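Local coordinates for protein cysteine protease (Listeria monocytogenes, PDB 5HU4) that anchors surface proteins to the bacterial cell wall as a class A sortase, a cysteine transpeptidase that cleaves a C-terminal sorting signal through a thioester intermediate, at residues D1-S6 with L17-G21; I71-D75 with K140-S144; L79-T85 with V124-T130. The contacts are given in a common frame with arbitrary orientation. Residue numbers count along the deposited sequence, not the author numbering.

Contact 1: residues D1-S6 with L17-G21; sequences DAVVGS and LVFKG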
ATOM      1  N   ASP A   1      12.536   9.004 -13.248  1.00 50.10           N
ATOM      2  CA  ASP A   1      11.734   8.965 -12.029  1.00 42.95           C
ATOM      3  C   ASP A   1      11.897   7.629 -11.311  1.00 41.85           C
ATOM      4  O   ASP A   1      12.444   6.676 -11.869  1.00 40.53           O
ATOM      5  CB  ASP A   1      10.259   9.214 -12.348  1.00 41.06           C
ATOM      6  CG  ASP A   1       9.610  10.189 -11.379  1.00 48.53           C
ATOM      7  OD1 ASP A   1      10.110  10.321 -10.240  1.00 47.44           O
ATOM      8  OD2 ASP A   1       8.592  10.815 -11.751  1.00 52.78           O
ATOM      9  N   ALA A   2      11.392   7.561 -10.083  1.00 37.70           N
ATOM     10  CA  ALA A   2      11.486   6.352  -9.275  1.00 32.99           C
ATOM     11  C   ALA A   2      10.115   5.703  -9.125  1.00 26.68           C
ATOM     12  O   ALA A   2       9.933   4.787  -8.324  1.00 24.32           O
ATOM     13  CB  ALA A   2      12.084   6.667  -7.911  1.00 27.12           C
ATOM     14  N   VAL A   3       9.154   6.196  -9.898  1.00 27.39           N
ATOM     15  CA  VAL A   3       7.788   5.686  -9.866  1.00 25.25           C
ATOM     16  C   VAL A   3       7.691   4.333 -10.565  1.00 26.15           C
ATOM     17  O   VAL A   3       8.211   4.156 -11.668  1.00 24.54           O
ATOM     18  CB  VAL A   3       6.808   6.673 -10.530  1.00 23.97           C
ATOM     19  CG1 VAL A   3       5.394   6.111 -10.537  1.00 22.56           C
ATOM     20  CG2 VAL A   3       6.848   8.016  -9.819  1.00 29.21           C
ATOM     21  N   VAL A   4       7.024   3.380  -9.922  1.00 20.79           N
ATOM     22  CA  VAL A   4       6.854   2.052 -10.497  1.00 21.93           C
ATOM     23  C   VAL A   4       5.387   1.760 -10.802  1.00 22.02           C
ATOM     24  O   VAL A   4       5.073   0.829 -11.544  1.00 20.03           O
ATOM     25  CB  VAL A   4       7.402   0.958  -9.560  1.00 23.02           C
ATOM     26  CG1 VAL A   4       8.911   1.089  -9.414  1.00 24.22           C
ATOM     27  CG2 VAL A   4       6.723   1.030  -8.208  1.00 19.87           C
ATOM     28  N   GLY A   5       4.491   2.559 -10.229  1.00 19.97           N
ATOM     29  CA  GLY A   5       3.067   2.383 -10.452  1.00 18.45           C
ATOM     30  C   GLY A   5       2.197   3.128  -9.458  1.00 20.10           C
ATOM     31  O   GLY A   5       2.612   4.137  -8.889  1.00 21.27           O
ATOM     32  N   SER A   6       0.983   2.625  -9.251  1.00 19.33           N
ATOM     33  CA  SER A   6       0.028   3.274  -8.360  1.00 20.05           C
ATOM     34  C   SER A   6      -0.666   2.283  -7.432  1.00 20.03           C
ATOM     35  O   SER A   6      -0.774   1.096  -7.739  1.00 20.74           O
ATOM     36  CB  SER A   6      -1.025   4.035  -9.170  1.00 19.09           C
ATOM     37  OG  SER A   6      -0.439   5.097  -9.901  1.00 21.70           O
ATOM     38  N   LEU A  17       0.964   7.362  -5.854  1.00 19.98           N
ATOM     39  CA  LEU A  17       1.996   6.786  -6.703  1.00 19.89           C
ATOM     40  C   LEU A  17       2.877   5.863  -5.872  1.00 18.29           C
ATOM     41  O   LEU A  17       3.089   6.104  -4.684  1.00 19.82           O
ATOM     42  CB  LEU A  17       2.841   7.883  -7.354  1.00 19.75           C
ATOM     43  CG  LEU A  17       2.141   8.812  -8.346  1.00 18.93           C
ATOM     44  CD1 LEU A  17       3.088   9.912  -8.799  1.00 20.58           C
ATOM     45  CD2 LEU A  17       1.619   8.029  -9.540  1.00 16.83           C
ATOM     46  N   VAL A  18       3.384   4.803  -6.491  1.00 19.33           N
ATOM     47  CA  VAL A  18       4.272   3.880  -5.796  1.00 19.89           C
ATOM     48  C   VAL A  18       5.721   4.129  -6.195  1.00 20.12           C
ATOM     49  O   VAL A  18       6.054   4.156  -7.380  1.00 21.13           O
ATOM     50  CB  VAL A  18       3.907   2.412  -6.079  1.00 19.20           C
ATOM     51  CG1 VAL A  18       4.776   1.485  -5.244  1.00 19.04           C
ATOM     52  CG2 VAL A  18       2.437   2.167  -5.785  1.00 17.94           C
ATOM     53  N   PHE A  19       6.578   4.320  -5.198  1.00 21.10           N
ATOM     54  CA  PHE A  19       7.991   4.579  -5.438  1.00 21.80           C
ATOM     55  C   PHE A  19       8.834   3.377  -5.038  1.00 20.85           C
ATOM     56  O   PHE A  19       8.444   2.589  -4.178  1.00 20.57           O
ATOM     57  CB  PHE A  19       8.449   5.822  -4.673  1.00 24.05           C
ATOM     58  CG  PHE A  19       7.828   7.098  -5.165  1.00 25.60           C
ATOM     59  CD1 PHE A  19       6.568   7.482  -4.735  1.00 21.68           C
ATOM     60  CD2 PHE A  19       8.507   7.916  -6.055  1.00 26.06           C
ATOM     61  CE1 PHE A  19       5.992   8.653  -5.189  1.00 22.69           C
ATOM     62  CE2 PHE A  19       7.937   9.091  -6.510  1.00 25.17           C
ATOM     63  CZ  PHE A  19       6.677   9.460  -6.076  1.00 22.89           C
ATOM     64  N   LYS A  20       9.994   3.241  -5.670  1.00 24.97           N
ATOM     65  CA  LYS A  20      10.898   2.142  -5.368  1.00 25.71           C
ATOM     66  C   LYS A  20      11.861   2.535  -4.252  1.00 24.98           C
ATOM     67  O   LYS A  20      12.704   3.413  -4.429  1.00 25.92           O
ATOM     68  CB  LYS A  20      11.671   1.726  -6.623  1.00 28.02           C
ATOM     69  CG  LYS A  20      12.023   0.248  -6.679  1.00 27.50           C
ATOM     70  CD  LYS A  20      12.724  -0.095  -7.984  1.00 32.89           C
ATOM     71  CE  LYS A  20      12.564  -1.567  -8.330  1.00 29.26           C
ATOM     72  NZ  LYS A  20      13.036  -1.865  -9.713  1.00 31.86           N
ATOM     73  N   GLY A  21      11.719   1.888  -3.100  1.00 23.04           N
ATOM     74  CA  GLY A  21      12.598   2.138  -1.972  1.00 20.63           C
ATOM     75  C   GLY A  21      12.026   3.101  -0.949  1.00 23.99           C
ATOM     76  O   GLY A  21      11.482   4.149  -1.300  1.00 22.79           O
TER

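Contact 2: residues I71-D75 with K140-S144; sequences IYLTD and KYFPS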
ATOM      1  N   ILE A  71      -8.055  -3.364  -2.234  1.00 22.99           N
ATOM      2  CA  ILE A  71      -6.857  -2.579  -2.493  1.00 20.26           C
ATOM      3  C   ILE A  71      -6.425  -2.808  -3.934  1.00 21.36           C
ATOM      4  O   ILE A  71      -6.250  -3.950  -4.362  1.00 21.97           O
ATOM      5  CB  ILE A  71      -5.703  -2.943  -1.544  1.00 21.27           C
ATOM      6  CG1 ILE A  71      -6.137  -2.794  -0.086  1.00 21.19           C
ATOM      7  CG2 ILE A  71      -4.488  -2.072  -1.827  1.00 20.56           C
ATOM      8  CD1 ILE A  71      -5.110  -3.293   0.906  1.00 17.17           C
ATOM      9  N   TYR A  72      -6.265  -1.724  -4.684  1.00 20.76           N
ATOM     10  CA  TYR A  72      -5.893  -1.835  -6.087  1.00 20.85           C
ATOM     11  C   TYR A  72      -4.455  -1.398  -6.317  1.00 21.29           C
ATOM     12  O   TYR A  72      -4.031  -0.339  -5.858  1.00 20.29           O
ATOM     13  CB  TYR A  72      -6.850  -1.019  -6.954  1.00 20.50           C
ATOM     14  CG  TYR A  72      -8.274  -1.515  -6.872  1.00 24.22           C
ATOM     15  CD1 TYR A  72      -8.712  -2.558  -7.675  1.00 25.18           C
ATOM     16  CD2 TYR A  72      -9.176  -0.951  -5.980  1.00 21.97           C
ATOM     17  CE1 TYR A  72     -10.010  -3.020  -7.600  1.00 25.95           C
ATOM     18  CE2 TYR A  72     -10.477  -1.405  -5.898  1.00 23.33           C
ATOM     19  CZ  TYR A  72     -10.887  -2.443  -6.709  1.00 23.46           C
ATOM     20  OH  TYR A  72     -12.182  -2.900  -6.633  1.00 26.42           O
ATOM     21  N   LEU A  73      -3.714  -2.236  -7.031  1.00 21.97           N
ATOM     22  CA  LEU A  73      -2.304  -2.000  -7.296  1.00 21.93           C
ATOM     23  C   LEU A  73      -2.025  -2.221  -8.776  1.00 24.26           C
ATOM     24  O   LEU A  73      -2.560  -3.153  -9.377  1.00 24.96           O
ATOM     25  CB  LEU A  73      -1.444  -2.929  -6.439  1.00 23.17           C
ATOM     26  CG  LEU A  73       0.078  -2.813  -6.517  1.00 25.80           C
ATOM     27  CD1 LEU A  73       0.549  -1.476  -5.966  1.00 21.89           C
ATOM     28  CD2 LEU A  73       0.728  -3.969  -5.771  1.00 22.12           C
ATOM     29  N   THR A  74      -1.198  -1.367  -9.370  1.00 23.95           N
ATOM     30  CA  THR A  74      -0.883  -1.510 -10.786  1.00 22.34           C
ATOM     31  C   THR A  74       0.545  -1.089 -11.124  1.00 21.12           C
ATOM     32  O   THR A  74       1.120  -0.206 -10.486  1.00 21.92           O
ATOM     33  CB  THR A  74      -1.862  -0.699 -11.665  1.00 23.55           C
ATOM     34  OG1 THR A  74      -1.653  -1.025 -13.046  1.00 23.18           O
ATOM     35  CG2 THR A  74      -1.668   0.799 -11.461  1.00 21.83           C
ATOM     36  N   ASP A  75       1.113  -1.754 -12.126  1.00 19.85           N
ATOM     37  CA  ASP A  75       2.411  -1.385 -12.673  1.00 21.27           C
ATOM     38  C   ASP A  75       2.202  -0.783 -14.057  1.00 22.88           C
ATOM     39  O   ASP A  75       3.137  -0.692 -14.857  1.00 23.88           O
ATOM     40  CB  ASP A  75       3.343  -2.599 -12.741  1.00 20.69           C
ATOM     41  CG  ASP A  75       2.674  -3.819 -13.357  1.00 24.29           C
ATOM     42  OD1 ASP A  75       1.597  -3.673 -13.973  1.00 20.13           O
ATOM     43  OD2 ASP A  75       3.233  -4.929 -13.227  1.00 22.27           O
ATOM     44  N   LYS A 140     -10.799   4.328 -13.605  1.00 34.94           N
ATOM     45  CA  LYS A 140     -11.800   4.015 -12.591  1.00 34.43           C
ATOM     46  C   LYS A 140     -11.178   3.898 -11.205  1.00 34.33           C
ATOM     47  O   LYS A 140     -11.665   4.494 -10.245  1.00 35.35           O
ATOM     48  CB  LYS A 140     -12.537   2.719 -12.934  1.00 34.14           C
ATOM     49  CG  LYS A 140     -13.875   2.578 -12.224  1.00 35.91           C
ATOM     50  CD  LYS A 140     -14.320   1.129 -12.127  1.00 35.53           C
ATOM     51  CE  LYS A 140     -15.704   1.030 -11.504  1.00 40.23           C
ATOM     52  NZ  LYS A 140     -15.856   1.952 -10.344  1.00 45.18           N
ATOM     53  N   TYR A 141     -10.097   3.130 -11.104  1.00 34.36           N
ATOM     54  CA  TYR A 141      -9.492   2.844  -9.809  1.00 33.23           C
ATOM     55  C   TYR A 141      -8.317   3.761  -9.491  1.00 31.66           C
ATOM     56  O   TYR A 141      -8.023   4.016  -8.325  1.00 28.03           O
ATOM     57  CB  TYR A 141      -9.050   1.383  -9.745  1.00 26.43           C
ATOM     58  CG  TYR A 141     -10.208   0.417  -9.822  1.00 28.59           C
ATOM     59  CD1 TYR A 141     -11.195   0.416  -8.846  1.00 30.15           C
ATOM     60  CD2 TYR A 141     -10.318  -0.489 -10.867  1.00 28.53           C
ATOM     61  CE1 TYR A 141     -12.261  -0.458  -8.909  1.00 29.58           C
ATOM     62  CE2 TYR A 141     -11.380  -1.370 -10.937  1.00 32.11           C
ATOM     63  CZ  TYR A 141     -12.348  -1.351  -9.953  1.00 30.71           C
ATOM     64  OH  TYR A 141     -13.409  -2.224 -10.014  1.00 37.44           O
ATOM     65  N   PHE A 142      -7.652   4.268 -10.522  1.00 31.03           N
ATOM     66  CA  PHE A 142      -6.571   5.225 -10.316  1.00 33.82           C
ATOM     67  C   PHE A 142      -6.845   6.537 -11.050  1.00 34.34           C
ATOM     68  O   PHE A 142      -6.132   6.876 -11.993  1.00 37.10           O
ATOM     69  CB  PHE A 142      -5.241   4.626 -10.782  1.00 29.73           C
ATOM     70  CG  PHE A 142      -4.992   3.240 -10.266  1.00 26.84           C
ATOM     71  CD1 PHE A 142      -4.486   3.044  -8.991  1.00 23.06           C
ATOM     72  CD2 PHE A 142      -5.271   2.132 -11.049  1.00 24.86           C
ATOM     73  CE1 PHE A 142      -4.260   1.771  -8.509  1.00 21.59           C
ATOM     74  CE2 PHE A 142      -5.048   0.855 -10.572  1.00 23.44           C
ATOM     75  CZ  PHE A 142      -4.541   0.675  -9.301  1.00 22.64           C
ATOM     76  N   PRO A 143      -7.882   7.281 -10.622  1.00 36.73           N
ATOM     77  CA  PRO A 143      -8.301   8.466 -11.376  1.00 37.49           C
ATOM     78  C   PRO A 143      -7.455   9.693 -11.060  1.00 37.81           C
ATOM     79  O   PRO A 143      -6.744   9.721 -10.049  1.00 32.94           O
ATOM     80  CB  PRO A 143      -9.744   8.666 -10.922  1.00 37.72           C
ATOM     81  CG  PRO A 143      -9.728   8.199  -9.509  1.00 33.39           C
ATOM     82  CD  PRO A 143      -8.759   7.042  -9.461  1.00 33.54           C
ATOM     83  N   SER A 144      -7.439  10.689 -11.921  1.00 40.56           N
ATOM     84  CA  SER A 144      -6.465  11.757 -11.847  1.00 39.78           C
ATOM     85  C   SER A 144      -6.587  12.825 -10.767  1.00 41.34           C
ATOM     86  O   SER A 144      -7.366  12.750  -9.860  1.00 44.00           O
ATOM     87  CB  SER A 144      -6.351  12.453 -13.212  1.00 47.84           C
ATOM     88  OG  SER A 144      -5.224  12.058 -13.937  1.00 45.31           O
TER

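Contact 3: residues L79-T85 with V124-T130; sequences LYEYTVT and VGELEKT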
ATOM      1  N   LEU A  79      -3.609  -4.960 -13.514  1.00 25.43           N
ATOM      2  CA  LEU A  79      -4.342  -4.492 -12.347  1.00 22.09           C
ATOM      3  C   LEU A  79      -4.423  -5.606 -11.312  1.00 23.84           C
ATOM      4  O   LEU A  79      -5.022  -6.652 -11.560  1.00 22.98           O
ATOM      5  CB  LEU A  79      -5.743  -4.021 -12.738  1.00 26.63           C
ATOM      6  CG  LEU A  79      -6.709  -3.715 -11.593  1.00 24.86           C
ATOM      7  CD1 LEU A  79      -6.159  -2.607 -10.710  1.00 23.82           C
ATOM      8  CD2 LEU A  79      -8.079  -3.336 -12.137  1.00 27.14           C
ATOM      9  N   TYR A  80      -3.809  -5.381 -10.154  1.00 23.32           N
ATOM     10  CA  TYR A  80      -3.789  -6.382  -9.096  1.00 21.45           C
ATOM     11  C   TYR A  80      -4.777  -6.023  -7.992  1.00 24.74           C
ATOM     12  O   TYR A  80      -4.624  -5.003  -7.320  1.00 25.67           O
ATOM     13  CB  TYR A  80      -2.380  -6.527  -8.519  1.00 22.17           C
ATOM     14  CG  TYR A  80      -1.317  -6.772  -9.566  1.00 22.68           C
ATOM     15  CD1 TYR A  80      -0.625  -5.714 -10.143  1.00 23.01           C
ATOM     16  CD2 TYR A  80      -1.012  -8.059  -9.986  1.00 24.89           C
ATOM     17  CE1 TYR A  80       0.346  -5.934 -11.102  1.00 25.37           C
ATOM     18  CE2 TYR A  80      -0.044  -8.290 -10.946  1.00 25.79           C
ATOM     19  CZ  TYR A  80       0.632  -7.223 -11.499  1.00 24.42           C
ATOM     20  OH  TYR A  80       1.597  -7.445 -12.455  1.00 30.47           O
ATOM     21  N   GLU A  81      -5.788  -6.868  -7.809  1.00 25.39           N
ATOM     22  CA  GLU A  81      -6.823  -6.607  -6.818  1.00 25.97           C
ATOM     23  C   GLU A  81      -6.635  -7.449  -5.563  1.00 24.42           C
ATOM     24  O   GLU A  81      -6.662  -8.679  -5.612  1.00 27.31           O
ATOM     25  CB  GLU A  81      -8.210  -6.863  -7.415  1.00 27.99           C
ATOM     26  CG  GLU A  81      -9.347  -6.755  -6.411  1.00 33.04           C
ATOM     27  CD  GLU A  81     -10.712  -6.760  -7.073  1.00 39.99           C
ATOM     28  OE1 GLU A  81     -10.771  -6.721  -8.321  1.00 43.94           O
ATOM     29  OE2 GLU A  81     -11.727  -6.803  -6.346  1.00 39.05           O
ATOM     30  N   TYR A  82      -6.442  -6.771  -4.435  1.00 22.56           N
ATOM     31  CA  TYR A  82      -6.331  -7.436  -3.145  1.00 22.16           C
ATOM     32  C   TYR A  82      -7.574  -7.173  -2.302  1.00 24.98           C
ATOM     33  O   TYR A  82      -8.309  -6.215  -2.547  1.00 23.63           O
ATOM     34  CB  TYR A  82      -5.083  -6.966  -2.393  1.00 22.36           C
ATOM     35  CG  TYR A  82      -3.771  -7.242  -3.096  1.00 23.15           C
ATOM     36  CD1 TYR A  82      -3.305  -6.401  -4.099  1.00 21.31           C
ATOM     37  CD2 TYR A  82      -2.989  -8.334  -2.743  1.00 22.98           C
ATOM     38  CE1 TYR A  82      -2.103  -6.646  -4.737  1.00 21.67           C
ATOM     39  CE2 TYR A  82      -1.786  -8.587  -3.376  1.00 22.02           C
ATOM     40  CZ  TYR A  82      -1.348  -7.739  -4.371  1.00 21.55           C
ATOM     41  OH  TYR A  82      -0.152  -7.988  -5.003  1.00 21.34           O
ATOM     42  N   THR A  83      -7.805  -8.025  -1.310  1.00 23.45           N
ATOM     43  CA  THR A  83      -8.905  -7.831  -0.375  1.00 21.22           C
ATOM     44  C   THR A  83      -8.389  -7.886   1.057  1.00 23.28           C
ATOM     45  O   THR A  83      -7.813  -8.890   1.475  1.00 23.28           O
ATOM     46  CB  THR A  83     -10.010  -8.885  -0.563  1.00 21.94           C
ATOM     47  OG1 THR A  83     -10.622  -8.714  -1.848  1.00 26.17           O
ATOM     48  CG2 THR A  83     -11.071  -8.744   0.518  1.00 20.95           C
ATOM     49  N   VAL A  84      -8.596  -6.800   1.799  1.00 25.68           N
ATOM     50  CA  VAL A  84      -8.143  -6.701   3.184  1.00 25.39           C
ATOM     51  C   VAL A  84      -8.678  -7.851   4.031  1.00 25.67           C
ATOM     52  O   VAL A  84      -9.885  -8.069   4.101  1.00 26.03           O
ATOM     53  CB  VAL A  84      -8.575  -5.365   3.820  1.00 25.59           C
ATOM     54  CG1 VAL A  84      -8.197  -5.328   5.293  1.00 26.24           C
ATOM     55  CG2 VAL A  84      -7.955  -4.194   3.072  1.00 23.77           C
ATOM     56  N   THR A  85      -7.772  -8.588   4.665  1.00 26.62           N
ATOM     57  CA  THR A  85      -8.163  -9.733   5.480  1.00 21.84           C
ATOM     58  C   THR A  85      -7.754  -9.565   6.940  1.00 26.54           C
ATOM     59  O   THR A  85      -8.310 -10.215   7.823  1.00 32.53           O
ATOM     60  CB  THR A  85      -7.557 -11.040   4.938  1.00 23.06           C
ATOM     61  OG1 THR A  85      -6.130 -10.922   4.874  1.00 24.67           O
ATOM     62  CG2 THR A  85      -8.100 -11.345   3.552  1.00 25.12           C
ATOM     63  N   VAL A 124      -3.238  -6.034   5.877  1.00 22.42           N
ATOM     64  CA  VAL A 124      -2.864  -7.097   4.951  1.00 20.28           C
ATOM     65  C   VAL A 124      -4.042  -7.479   4.059  1.00 24.59           C
ATOM     66  O   VAL A 124      -5.165  -7.654   4.536  1.00 26.10           O
ATOM     67  CB  VAL A 124      -2.364  -8.350   5.703  1.00 24.01           C
ATOM     68  CG1 VAL A 124      -2.222  -9.536   4.755  1.00 23.62           C
ATOM     69  CG2 VAL A 124      -1.045  -8.057   6.404  1.00 24.58           C
ATOM     70  N   GLY A 125      -3.781  -7.594   2.760  1.00 22.10           N
ATOM     71  CA  GLY A 125      -4.805  -7.994   1.814  1.00 23.51           C
ATOM     72  C   GLY A 125      -4.345  -9.127   0.918  1.00 22.12           C
ATOM     73  O   GLY A 125      -3.256  -9.072   0.348  1.00 23.34           O
ATOM     74  N   GLU A 126      -5.175 -10.158   0.794  1.00 22.33           N
ATOM     75  CA  GLU A 126      -4.867 -11.292  -0.070  1.00 25.20           C
ATOM     76  C   GLU A 126      -5.270 -11.008  -1.513  1.00 25.02           C
ATOM     77  O   GLU A 126      -6.313 -10.399  -1.764  1.00 23.72           O
ATOM     78  CB  GLU A 126      -5.571 -12.555   0.432  1.00 26.15           C
ATOM     79  CG  GLU A 126      -5.196 -12.962   1.848  1.00 26.52           C
ATOM     80  CD  GLU A 126      -3.765 -13.447   1.956  1.00 25.61           C
ATOM     81  OE1 GLU A 126      -3.249 -14.008   0.966  1.00 25.28           O
ATOM     82  OE2 GLU A 126      -3.157 -13.271   3.033  1.00 26.20           O
ATOM     83  N   LEU A 127      -4.444 -11.451  -2.457  1.00 23.70           N
ATOM     84  CA  LEU A 127      -4.736 -11.265  -3.874  1.00 25.54           C
ATOM     85  C   LEU A 127      -5.981 -12.050  -4.263  1.00 24.75           C
ATOM     86  O   LEU A 127      -6.107 -13.232  -3.937  1.00 26.70           O
ATOM     87  CB  LEU A 127      -3.548 -11.691  -4.735  1.00 24.99           C
ATOM     88  CG  LEU A 127      -3.662 -11.443  -6.241  1.00 28.60           C
ATOM     89  CD1 LEU A 127      -3.658  -9.952  -6.553  1.00 24.27           C
ATOM     90  CD2 LEU A 127      -2.543 -12.154  -6.993  1.00 27.92           C
ATOM     91  N   GLU A 128      -6.901 -11.388  -4.954  1.00 25.89           N
ATOM     92  CA  GLU A 128      -8.174 -12.007  -5.296  1.00 28.19           C
ATOM     93  C   GLU A 128      -8.287 -12.227  -6.803  1.00 27.50           C
ATOM     94  O   GLU A 128      -8.848 -13.231  -7.251  1.00 29.48           O
ATOM     95  CB  GLU A 128      -9.332 -11.153  -4.765  1.00 27.93           C
ATOM     96  CG  GLU A 128     -10.547 -11.063  -5.674  1.00 35.63           C
ATOM     97  CD  GLU A 128     -11.663 -10.232  -5.066  1.00 34.89           C
ATOM     98  OE1 GLU A 128     -11.445  -9.639  -3.988  1.00 35.61           O
ATOM     99  OE2 GLU A 128     -12.758 -10.169  -5.664  1.00 37.89           O
ATOM    100  N   LYS A 129      -7.734 -11.299  -7.581  1.00 25.90           N
ATOM    101  CA  LYS A 129      -7.697 -11.449  -9.034  1.00 27.28           C
ATOM    102  C   LYS A 129      -6.640 -10.555  -9.681  1.00 28.79           C
ATOM    103  O   LYS A 129      -6.226  -9.545  -9.108  1.00 26.56           O
ATOM    104  CB  LYS A 129      -9.070 -11.150  -9.639  1.00 32.98           C
ATOM    105  CG  LYS A 129      -9.356  -9.671  -9.839  1.00 36.65           C
ATOM    106  CD  LYS A 129     -10.819  -9.442 -10.184  1.00 37.57           C
ATOM    107  CE  LYS A 129     -11.716  -9.793  -9.009  1.00 40.92           C
ATOM    108  NZ  LYS A 129     -13.112  -9.322  -9.213  1.00 46.80           N
ATOM    109  N   THR A 130      -6.209 -10.942 -10.878  1.00 29.22           N
ATOM    110  CA  THR A 130      -5.245 -10.168 -11.651  1.00 25.67           C
ATOM    111  C   THR A 130      -5.729 -10.034 -13.092  1.00 25.55           C
ATOM    112  O   THR A 130      -6.157 -11.014 -13.700  1.00 28.92           O
ATOM    113  CB  THR A 130      -3.848 -10.820 -11.637  1.00 23.82           C
ATOM    114  OG1 THR A 130      -3.363 -10.892 -10.290  1.00 28.50           O
ATOM    115  CG2 THR A 130      -2.867 -10.011 -12.477  1.00 28.24           C
TER
HETATM  116  O   HOH W   1      -4.809 -12.704   5.862  1.00 27.50           O

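Contact 1: residues D1-S6 with L17-G21
At the chain start, a carboxylate oxygen of D1, OD1, accepts a hydrogen bond from the backbone N of A2 (3.0 Å). A2 opens the pairing with the other segment: K20 N donates to A2 O at 3.1 Å. A2 O also receives a CA-H...O contact from F19 CA at 3.5 Å. V3 faces F19 in a non-hydrogen-bonded pair, and V3 CG2 packs 3.6 Å from F19 CE2. Next, V4 N donates to V18 O at 2.8 Å, while V4 CG2 lies 3.6 Å from V18 CG1. V4 and V18 both also touch Y45 of strand 44-48. The two segments belong to an antiparallel beta hairpin, strands 3-9 and 14-19, within the sortase beta barrel. A beta bulge interrupts the hairpin, because the register shifts by one residue between V3 and G5. Past the bulge, G5 pairs with V18, and V18 N donates to G5 O at 2.6 Å. The V18 side chain is on the face of the sheet away from V3 and F19, and V18 CG2 comes within 3.5 Å of S6 C. S6 then stands opposite L17 in a non-hydrogen-bonded pair. S6 OG lies 3.6 Å from L17 CD2, on the sheet face that also carries V3 and F19.

Contact 2: residues I71-D75 with K140-S144
One aromatic stack stands out: the rings of Y72 and Y141 lie face to face, with centroids 3.8 Å apart and planes at 17°. The closest atoms are Y72 CZ and Y141 CE1, at 3.3 Å. A CH-pi contact comes second: the methyl group T74 CG2 sits over the face of the F142 ring, 3.7 Å from its centroid. Van der Waals packing completes the set. F142 CZ lies 3.7 Å from Y72 CB, and F142 CE1 approaches Y72 O to 3.4 Å at the ring edge. Y72 and T74 point to the same side of strand 70-74; F142 meets both, and Y141 stacks on Y72. Y141 ends helix 135-141, and F142 is the first residue to leave helical geometry. L79 of the neighbouring strand touches both Y141 and F142. T74 OG1 takes its polar partners at N78 and L76. Y141 at the helix end and F142 just after it are therefore held on strand 70-74 by ring stacking, a CH-pi contact and apolar packing.

Contact 3: residues L79-T85 with V124-T130
E81 has the most surface covered here, followed by Y82 and T85. E81 lies where the antiparallel pairing of strands 78-91 and 119-132 slips by one residue. E81 N donates to K129 O at 3.0 Å. Its carbonyl faces two amides: E128 N donates to E81 O at 2.8 Å, and K129 N gives a weak bond to E81 O at 3.4 Å. E128 and K129 both face E81, a classic beta bulge in strand 119-132. The E81 side chain meets charges of both signs. E81 OE1 makes a long salt bridge to K129 NZ (3.6 Å), and E81 OE2 lies 3.6 Å from E128 OE2. K129 NZ also forms a long salt bridge with E128 OE2 (3.7 Å), so K129 joins E81 and E128 in a loose salt-bridge network, which offsets the nearby like charges.

Y82 points to the other face of the sheet, with L127. L127 CD1 sits over one face of the Y82 ring in a CH-pi contact, 3.9 Å from the centroid. The Y82 hydroxyl reaches G41 N, and the ring touches I106 on strand 105-111. Next along, T83 N donates to E126 O at 2.8 Å, and E126 N donates back to T83 O at 3.0 Å.

T85 closes this end. T85 N donates to V124 O at 2.8 Å, and T85 CG2 packs 3.7 Å from E126 CG. A water lies 2.4 Å from T85 OG1 and bonds weakly to E126 OE2.

Two long, twisted antiparallel strands paired in this way, with a classic bulge in one of them, form part of the wall of the closed beta barrel characteristic of sortases.

How the contacts relate
From the N terminus, contact 1 closes first, as a short hairpin of strands 3-9 and 14-19. It is complete before strand 70-74 begins. Contact 2 then closes a much longer loop, from strand 70-74 to the C-terminal tail. Contact 3 is nested inside that loop and pairs strands 78-91 and 119-132. Strand 70-74 links all three in the barrel: it has strand 3-9 on one side and strand 78-91 on the other. Contacts 1 and 2 touch where S6 O meets T74 N at 3.0 Å. Contacts 2 and 3 meet where L73 O faces Y80 N at 2.7 Å. Contacts 1 and 3 do not touch; their nearest atoms are about 7 Å apart.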